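Long-range contacts in carbohydrate kinase (Agrobacterium tumefaciens, PDB 2NWH), which is a pfkB-family (ribokinase-like) carbohydrate kinase that probably transfers a phosphate from ATP to a sugar or related substrate: residues R223-V228 and V247-G252; A274-A279 and G306-A311. All blocks are in the same frame, centred on the assembly; numbering follows the deposited sequence. Where two conformers were deposited one is given.

Contact 1. Residues R223-V228 and V247-G252. With NA (sodium ion), chain E.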
loop_
_atom_site.group_PDB
_atom_site.type_symbol
_atom_site.label_atom_id
_atom_site.label_comp_id
_atom_site.label_asym_id
_atom_site.label_seq_id
_atom_site.Cartn_x
_atom_site.Cartn_y
_atom_site.Cartn_z
ATOM N N ARG A 223 -3.685 0.856 -14.834
ATOM C CA ARG A 223 -4.989 1.089 -15.470
ATOM C C ARG A 223 -5.730 -0.205 -15.836
ATOM O O ARG A 223 -5.269 -0.992 -16.677
ATOM C CB ARG A 223 -4.847 1.963 -16.712
ATOM C CG ARG A 223 -6.192 2.274 -17.366
ATOM C CD ARG A 223 -6.047 2.833 -18.749
ATOM N NE ARG A 223 -5.682 4.246 -18.761
ATOM C CZ ARG A 223 -5.486 4.951 -19.878
ATOM N NH1 ARG A 223 -5.154 6.238 -19.808
ATOM N NH2 ARG A 223 -5.618 4.372 -21.066
ATOM N N GLY A 224 -6.893 -0.412 -15.221
ATOM C CA GLY A 224 -7.706 -1.608 -15.483
ATOM C C GLY A 224 -6.983 -2.888 -15.081
ATOM O O GLY A 224 -6.201 -2.898 -14.130
ATOM N N ALA A 225 -7.237 -3.961 -15.820
ATOM C CA ALA A 225 -6.642 -5.270 -15.530
ATOM C C ALA A 225 -5.185 -5.449 -16.007
ATOM O O ALA A 225 -4.424 -6.195 -15.382
ATOM C CB ALA A 225 -7.533 -6.387 -16.110
ATOM N N SER A 226 -4.808 -4.761 -17.089
ATOM C CA SER A 226 -3.625 -5.119 -17.875
ATOM C C SER A 226 -2.661 -3.998 -18.343
ATOM O O SER A 226 -1.676 -4.314 -19.032
ATOM C CB SER A 226 -4.059 -5.933 -19.115
ATOM O OG SER A 226 -4.517 -7.242 -18.784
ATOM N N GLU A 227 -2.924 -2.720 -18.033
ATOM C CA GLU A 227 -1.958 -1.662 -18.413
ATOM C C GLU A 227 -1.252 -1.057 -17.195
ATOM O O GLU A 227 -1.906 -0.676 -16.214
ATOM C CB GLU A 227 -2.587 -0.534 -19.245
ATOM C CG GLU A 227 -3.584 -0.965 -20.295
ATOM C CD GLU A 227 -4.127 0.200 -21.122
ATOM O OE1 GLU A 227 -3.369 0.778 -21.945
ATOM O OE2 GLU A 227 -5.327 0.525 -20.968
ATOM N N VAL A 228 0.076 -0.978 -17.267
ATOM C CA VAL A 228 0.882 -0.402 -16.174
ATOM C C VAL A 228 2.048 0.384 -16.751
ATOM O O VAL A 228 2.706 -0.087 -17.673
ATOM C CB VAL A 228 1.502 -1.478 -15.257
ATOM C CG1 VAL A 228 1.965 -0.822 -13.926
ATOM C CG2 VAL A 228 0.541 -2.640 -15.000
ATOM N N VAL A 247 -1.025 -14.303 -17.963
ATOM C CA VAL A 247 -1.964 -13.893 -16.923
ATOM C C VAL A 247 -2.708 -12.610 -17.353
ATOM O O VAL A 247 -2.078 -11.619 -17.795
ATOM C CB VAL A 247 -1.292 -13.819 -15.503
ATOM C CG1 VAL A 247 -0.144 -12.790 -15.463
ATOM C CG2 VAL A 247 -2.335 -13.553 -14.402
ATOM N N LYS A 248 -4.043 -12.678 -17.258
ATOM C CA LYS A 248 -4.956 -11.646 -17.771
ATOM C C LYS A 248 -5.341 -10.572 -16.753
ATOM O O LYS A 248 -6.087 -9.647 -17.085
ATOM C CB LYS A 248 -6.238 -12.287 -18.323
ATOM C CG LYS A 248 -6.015 -13.486 -19.210
ATOM C CD LYS A 248 -5.257 -13.123 -20.473
ATOM C CE LYS A 248 -5.379 -14.242 -21.539
ATOM N NZ LYS A 248 -5.123 -15.616 -20.988
ATOM N N ASP A 249 -4.867 -10.712 -15.515
ATOM C CA ASP A 249 -5.053 -9.689 -14.478
ATOM C C ASP A 249 -3.797 -9.620 -13.634
ATOM O O ASP A 249 -3.424 -10.598 -12.981
ATOM C CB ASP A 249 -6.271 -10.002 -13.593
ATOM C CG ASP A 249 -6.708 -8.805 -12.731
ATOM O OD1 ASP A 249 -6.026 -7.749 -12.722
ATOM O OD2 ASP A 249 -7.744 -8.916 -12.031
ATOM N N VAL A 250 -3.161 -8.452 -13.675
ATOM C CA VAL A 250 -1.929 -8.155 -12.952
ATOM C C VAL A 250 -2.102 -6.896 -12.060
ATOM O O VAL A 250 -1.140 -6.168 -11.763
ATOM C CB VAL A 250 -0.764 -7.980 -13.964
ATOM C CG1 VAL A 250 -0.486 -9.316 -14.705
ATOM C CG2 VAL A 250 -1.076 -6.832 -14.990
ATOM N N THR A 251 -3.338 -6.644 -11.634
ATOM C CA THR A 251 -3.629 -5.485 -10.769
ATOM C C THR A 251 -4.498 -5.901 -9.552
ATOM O O THR A 251 -5.442 -6.698 -9.687
ATOM C CB THR A 251 -4.327 -4.350 -11.561
ATOM O OG1 THR A 251 -5.586 -4.833 -12.069
ATOM C CG2 THR A 251 -3.454 -3.892 -12.739
ATOM N N GLY A 252 -4.194 -5.353 -8.376
ATOM C CA GLY A 252 -5.019 -5.602 -7.198
ATOM C C GLY A 252 -5.417 -4.353 -6.453
ATOM O O GLY A 252 -5.414 -3.226 -7.011
HETATM NA NA NA E . -7.267 -6.553 -11.172
HETATM O O HOH W 1 -2.630 -9.003 -18.074
#
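The Asp249 carboxylate binds the sodium ion in bidentate fashion, OD1 at 2.3 Å and OD2 at 2.6 Å, the ion lying nearly in line with the CB-CG bond. From above the carboxylate plane, 38° out of it, Thr251 N donates to OD1, which makes an Asx turn. This Asp-Val-Thr loop leads into the Gly-Ala-Gly-Asp motif of pfkB kinases, at helix 255-266, and the ion's place resembles the monovalent-cation site of ribokinase. Thr251 adds its carbonyl O and OG1 to the site. With OG1 set between backbone N and carbonyl carbon (chi1 62°), the hydroxyl oxygen binds sodium while its proton goes to Gly224 O, 2.9 Å from OG1 and met above the carbonyl plane. Gly224 O, in the turn between strands 219-223 and 227-231, is thus a second-shell partner of the metal-bound hydroxyl. The metal-bound oxygen is probably polarised, which would strengthen that bond. Next to it Val250 N gives Ala225 O a nearly straight bond of 3.1 Å (178°), almost along the C=O axis. The methyl of Ala225 rests against Lys248 O. Farther along, a water spans Ser226 OG and Val247 O, 2.7 Å from each atom.

Contact 2. Residues A274-A279 and G306-A311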
loop_
_atom_site.group_PDB
_atom_site.type_symbol
_atom_site.label_atom_id
_atom_site.label_comp_id
_atom_site.label_asym_id
_atom_site.label_seq_id
_atom_site.Cartn_x
_atom_site.Cartn_y
_atom_site.Cartn_z
ATOM N N ALA A 274 11.369 -4.540 -12.296
ATOM C CA ALA A 274 10.497 -4.159 -11.168
ATOM C C ALA A 274 9.035 -4.170 -11.599
ATOM O O ALA A 274 8.144 -4.635 -10.877
ATOM C CB ALA A 274 10.898 -2.810 -10.652
ATOM N N LEU A 275 8.790 -3.720 -12.815
ATOM C CA LEU A 275 7.450 -3.729 -13.367
ATOM C C LEU A 275 6.885 -5.152 -13.416
ATOM O O LEU A 275 5.747 -5.402 -12.979
ATOM C CB LEU A 275 7.508 -3.223 -14.805
ATOM C CG LEU A 275 6.414 -2.266 -15.268
ATOM C CD1 LEU A 275 6.676 -1.820 -16.728
ATOM C CD2 LEU A 275 5.100 -2.943 -15.141
ATOM N N ARG A 276 7.670 -6.067 -13.985
ATOM C CA ARG A 276 7.226 -7.469 -14.097
ATOM C C ARG A 276 7.087 -8.160 -12.741
ATOM O O ARG A 276 6.207 -9.018 -12.597
ATOM C CB ARG A 276 8.130 -8.259 -15.031
ATOM C CG ARG A 276 7.987 -7.777 -16.492
ATOM C CD ARG A 276 8.707 -8.699 -17.458
ATOM N NE ARG A 276 7.990 -9.966 -17.595
ATOM C CZ ARG A 276 8.473 -11.146 -17.212
ATOM N NH1 ARG A 276 9.669 -11.224 -16.650
ATOM N NH2 ARG A 276 7.756 -12.248 -17.410
ATOM N N GLN A 277 7.949 -7.823 -11.775
ATOM C CA GLN A 277 7.812 -8.424 -10.434
ATOM C C GLN A 277 6.551 -7.944 -9.730
ATOM O O GLN A 277 5.848 -8.746 -9.069
ATOM C CB GLN A 277 9.037 -8.186 -9.526
ATOM C CG GLN A 277 8.820 -8.812 -8.130
ATOM C CD GLN A 277 10.059 -8.876 -7.263
ATOM O OE1 GLN A 277 11.056 -9.533 -7.606
ATOM N NE2 GLN A 277 10.008 -8.200 -6.136
ATOM N N GLY A 278 6.264 -6.642 -9.857
ATOM C CA GLY A 278 5.067 -6.055 -9.268
ATOM C C GLY A 278 3.821 -6.679 -9.885
ATOM O O GLY A 278 2.859 -7.034 -9.181
ATOM N N ALA A 279 3.824 -6.825 -11.207
ATOM C CA ALA A 279 2.747 -7.512 -11.895
ATOM C C ALA A 279 2.569 -8.934 -11.414
ATOM O O ALA A 279 1.429 -9.348 -11.228
ATOM C CB ALA A 279 2.938 -7.506 -13.401
ATOM N N GLY A 306 6.991 -16.149 -15.060
ATOM C CA GLY A 306 7.010 -16.660 -16.445
ATOM C C GLY A 306 5.680 -16.442 -17.186
ATOM O O GLY A 306 5.610 -16.517 -18.410
ATOM N N LEU A 307 4.624 -16.162 -16.432
ATOM C CA LEU A 307 3.292 -15.960 -17.007
ATOM C C LEU A 307 2.971 -14.485 -17.208
ATOM O O LEU A 307 1.955 -14.126 -17.841
ATOM C CB LEU A 307 2.242 -16.616 -16.110
ATOM C CG LEU A 307 2.316 -18.127 -15.871
ATOM C CD1 LEU A 307 2.212 -18.898 -17.164
ATOM C CD2 LEU A 307 3.572 -18.541 -15.093
ATOM N N VAL A 308 3.840 -13.632 -16.668
ATOM C CA VAL A 308 3.687 -12.182 -16.767
ATOM C C VAL A 308 4.113 -11.692 -18.145
ATOM O O VAL A 308 5.183 -12.051 -18.626
ATOM C CB VAL A 308 4.463 -11.434 -15.633
ATOM C CG1 VAL A 308 4.404 -9.920 -15.809
ATOM C CG2 VAL A 308 3.865 -11.805 -14.307
ATOM N N PRO A 309 3.265 -10.874 -18.781
ATOM C CA PRO A 309 3.674 -10.317 -20.074
ATOM C C PRO A 309 5.035 -9.625 -20.020
ATOM O O PRO A 309 5.455 -9.151 -18.964
ATOM C CB PRO A 309 2.569 -9.297 -20.382
ATOM C CG PRO A 309 1.361 -9.799 -19.616
ATOM C CD PRO A 309 1.905 -10.461 -18.378
ATOM N N GLN A 310 5.717 -9.558 -21.158
ATOM C CA GLN A 310 6.956 -8.760 -21.246
ATOM C C GLN A 310 6.755 -7.250 -21.014
ATOM O O GLN A 310 5.654 -6.722 -21.231
ATOM C CB GLN A 310 7.678 -9.017 -22.562
ATOM C CG GLN A 310 8.638 -10.200 -22.488
ATOM C CD GLN A 310 9.550 -10.139 -21.255
ATOM O OE1 GLN A 310 9.984 -9.055 -20.823
ATOM N NE2 GLN A 310 9.837 -11.311 -20.681
ATOM N N ALA A 311 7.814 -6.580 -20.544
ATOM C CA ALA A 311 7.792 -5.140 -20.325
ATOM C C ALA A 311 8.634 -4.479 -21.402
ATOM O O ALA A 311 9.565 -5.095 -21.928
ATOM C CB ALA A 311 8.315 -4.768 -18.915
#
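Two hydrogen bonds from one arginine carry the contact between a helix and the loop after helix 298-305. Arg276 leaves the helix with CG anti to its carbonyl carbon, and a bend at chi3 (72°) swings the guanidinium alongside the loop. There it forks onto two successive backbone carbonyls. Its NE donates to Pro309 O at 3.0 Å, while NH2 donates to Val308 O at 2.9 Å, the latter almost perfectly straight (179°). Both oxygens lie in the guanidinium plane, at its edge, so the pair fixes the rotation of the group; each N-H, however, arrives from above the plane of its carbonyl. Val308, Pro309 and Gln310 share an extended, polyproline-like backbone.

A side-chain amide covers one face of the guanidinium. The Gln310 side chain, bent at chi2, folds back so that NE2 sits over the centre of that face, 3.7 Å from Arg276 CZ, the two flat groups crossing obliquely with planes 29° apart. The amide is steadied through OE1, which takes weak bonds from Ala311 N and from Arg272, one turn earlier on the helix.

Two apolar contacts accompany the fork. Val308 CG1, anti to its backbone N, meets the methyl of Ala279 at 3.7 Å. Nearer strand 311-313, Ala311 CB touches both Leu275 CD1, at 4.0 Å, and Arg276 CG, at 3.9 Å, so the arginine's aliphatic stem is part of the packing.

The loop therefore runs along helix 271-286 on its way into strand 311-313, the outermost strand beside 236-239. Leu275 and Ala279 also rest on Leu239 of that neighbouring strand, while Ala274 and Gln277 pack against helix 255-266.

Following the chain from its N terminus, contact 1 opens in the turn between strands 219-223 and 227-231 and closes at 247-252, looping out the hairpin that ends with strand 236-239. Helix 255-266 intervenes before contact 2 opens on helix 271-286; the chain then passes through helix 298-305 and closes at 306-311. The loops follow in series, neither nested nor crossed, yet their contacts adjoin. Val247 N probably hydrogen-bonds to Leu307 O (3.0 Å), joining the second segments of both. Val228 packs on Leu275, and Val250 lies against Ala279, so helix 271-286 lies against both segments of contact 1 and links the sodium loop, the sheet and the C-terminal tail.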